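Local coordinates for sugar ABC transporter (Sugar-binding protein) (Bacillus halodurans, PDB 4YO7), which binds myo-inositol, probably as the solute-binding component of a bacterial ABC sugar transporter, at residues 103-109 with 128-134. Numbering follows the deposited sequence.
Sequences DAIIVNP and PIIIANR. With INS (1,2,3,4,5,6-hexahydroxy-cyclohexane), chain F.
Ala132 O is held by two donors from opposite faces of its carbonyl plane: Asn108 ND2 at 2.9 Å, with the oxygen lying in the Asn108 amide plane and an N-H...O angle of 176°, and the backbone N of Arg134. Having CG anti to the backbone N (chi1 170°) carries the Asn108 amide along the strand direction to this carbonyl, while Ser53 takes its OD1. The same ND2 makes a weak bond to Asn133 OD1, which accepts from inositol O6 at 2.7 Å; Asn133 ND2 donates to O5. Arg134, extended from CG to NE, uses three N-H groups: NE donates to inositol O6, while NH2 to inositol O1 at 2.7 Å and NH1 to Pro109 O at 3.1 Å lie at the guanidinium edge. A leucine in its place would probably leave inositol O1, O6 and Pro109 O without these donors and the cyclitol less firmly oriented. Behind the pocket, parallel strands 104-107 and 129-132 pair through Ile130 N to Ile105 O (2.8 Å), and Val107 CG2 meets Ile129 CD1 at 4.0 Å on the face covered by helix 112-125. This beta-alpha-beta unit thus presents ligand-binding groups at its strand C-terminal ends, where second-shell Asn108 and Pro109 probably help position the first-shell pair.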
# COMPACT_ATOMS: atom_id res chain seq x y z
N ASP A 103 -1.55 -26.00 -0.14
CA ASP A 103 -2.99 -25.97 -0.32
C ASP A 103 -3.53 -24.63 -0.78
O ASP A 103 -4.60 -24.56 -1.38
CB ASP A 103 -3.66 -26.42 0.98
CG ASP A 103 -3.30 -27.83 1.33
OD1 ASP A 103 -3.94 -28.76 0.76
OD2 ASP A 103 -2.38 -28.01 2.16
N ALA A 104 -2.77 -23.57 -0.52
CA ALA A 104 -3.07 -22.24 -1.05
C ALA A 104 -1.84 -21.38 -0.95
O ALA A 104 -0.95 -21.64 -0.15
CB ALA A 104 -4.23 -21.58 -0.31
N ILE A 105 -1.80 -20.36 -1.81
CA ILE A 105 -0.69 -19.41 -1.87
C ILE A 105 -1.24 -18.00 -1.70
O ILE A 105 -2.25 -17.67 -2.28
CB ILE A 105 0.07 -19.54 -3.18
CG1 ILE A 105 0.76 -20.90 -3.21
CG2 ILE A 105 1.09 -18.41 -3.35
CD1 ILE A 105 1.36 -21.28 -4.55
N ILE A 106 -0.55 -17.21 -0.89
CA ILE A 106 -0.80 -15.77 -0.77
C ILE A 106 0.42 -15.05 -1.33
O ILE A 106 1.54 -15.28 -0.86
CB ILE A 106 -1.05 -15.30 0.69
CG1 ILE A 106 -2.22 -16.05 1.31
CG2 ILE A 106 -1.28 -13.78 0.72
CD1 ILE A 106 -2.37 -15.80 2.81
N VAL A 107 0.20 -14.19 -2.33
CA VAL A 107 1.25 -13.33 -2.88
C VAL A 107 0.89 -11.85 -2.79
O VAL A 107 -0.21 -11.45 -3.12
CB VAL A 107 1.55 -13.64 -4.36
CG1 VAL A 107 2.54 -12.65 -4.97
CG2 VAL A 107 2.09 -15.04 -4.49
N ASN A 108 1.87 -11.07 -2.34
CA ASN A 108 1.90 -9.61 -2.44
C ASN A 108 2.95 -9.23 -3.55
O ASN A 108 4.14 -9.31 -3.29
CB ASN A 108 2.24 -9.08 -1.04
CG ASN A 108 2.55 -7.62 -1.01
OD1 ASN A 108 3.68 -7.25 -0.72
ND2 ASN A 108 1.54 -6.77 -1.21
N PRO A 109 2.52 -8.92 -4.80
CA PRO A 109 3.49 -8.98 -5.91
C PRO A 109 4.54 -7.89 -5.91
O PRO A 109 4.22 -6.73 -5.73
CB PRO A 109 2.65 -8.81 -7.17
CG PRO A 109 1.23 -8.74 -6.74
CD PRO A 109 1.12 -8.86 -5.27
N PRO A 128 -5.08 -22.68 -5.37
CA PRO A 128 -5.63 -21.33 -5.20
C PRO A 128 -4.58 -20.28 -4.89
O PRO A 128 -3.67 -20.50 -4.10
CB PRO A 128 -6.59 -21.46 -4.02
CG PRO A 128 -6.76 -22.90 -3.75
CD PRO A 128 -5.68 -23.67 -4.45
N ILE A 129 -4.72 -19.10 -5.49
CA ILE A 129 -3.80 -18.00 -5.23
C ILE A 129 -4.58 -16.73 -4.85
O ILE A 129 -5.45 -16.24 -5.60
CB ILE A 129 -2.88 -17.75 -6.42
CG1 ILE A 129 -1.95 -16.55 -6.09
CG2 ILE A 129 -3.65 -17.60 -7.73
CD1 ILE A 129 -0.74 -16.50 -6.88
N ILE A 130 -4.25 -16.25 -3.67
CA ILE A 130 -4.86 -15.06 -3.10
C ILE A 130 -3.85 -13.94 -3.29
O ILE A 130 -2.71 -14.07 -2.89
CB ILE A 130 -5.16 -15.22 -1.59
CG1 ILE A 130 -6.06 -16.45 -1.27
CG2 ILE A 130 -5.74 -13.92 -0.99
CD1 ILE A 130 -7.08 -16.87 -2.29
N ILE A 131 -4.28 -12.83 -3.90
CA ILE A 131 -3.41 -11.65 -4.06
C ILE A 131 -3.75 -10.64 -2.96
O ILE A 131 -4.90 -10.29 -2.74
CB ILE A 131 -3.59 -11.01 -5.45
CG1 ILE A 131 -3.24 -12.02 -6.56
CG2 ILE A 131 -2.78 -9.70 -5.57
CD1 ILE A 131 -1.82 -12.47 -6.60
N ALA A 132 -2.72 -10.23 -2.22
CA ALA A 132 -2.91 -9.29 -1.14
C ALA A 132 -2.24 -7.95 -1.41
O ALA A 132 -1.07 -7.91 -1.81
CB ALA A 132 -2.37 -9.88 0.16
N ASN A 133 -3.03 -6.89 -1.20
CA ASN A 133 -2.61 -5.50 -1.10
C ASN A 133 -2.13 -4.80 -2.38
O ASN A 133 -2.43 -3.64 -2.57
CB ASN A 133 -1.55 -5.38 -0.00
CG ASN A 133 -0.85 -4.04 -0.01
OD1 ASN A 133 0.21 -3.91 -0.62
ND2 ASN A 133 -1.40 -3.06 0.69
N ARG A 134 -1.39 -5.49 -3.24
CA ARG A 134 -0.99 -4.93 -4.53
C ARG A 134 -1.69 -5.65 -5.68
O ARG A 134 -1.54 -6.85 -5.85
CB ARG A 134 0.52 -5.01 -4.72
CG ARG A 134 1.31 -4.28 -3.70
CD ARG A 134 2.77 -4.54 -3.91
NE ARG A 134 3.65 -3.79 -3.03
CZ ARG A 134 4.98 -3.80 -3.13
NH1 ARG A 134 5.58 -4.55 -4.06
NH2 ARG A 134 5.71 -3.06 -2.32
C1 INS F . 3.61 -0.55 -0.33
C2 INS F . 3.91 0.39 0.84
C3 INS F . 2.95 1.58 0.78
C4 INS F . 1.49 1.12 0.85
C5 INS F . 1.21 0.14 -0.31
C6 INS F . 2.18 -1.04 -0.24
O1 INS F . 4.49 -1.70 -0.29
O2 INS F . 3.69 -0.34 2.05
O3 INS F . 3.28 2.44 1.90
O4 INS F . 0.62 2.25 0.67
O5 INS F . -0.13 -0.37 -0.15
O6 INS F . 1.91 -1.91 -1.41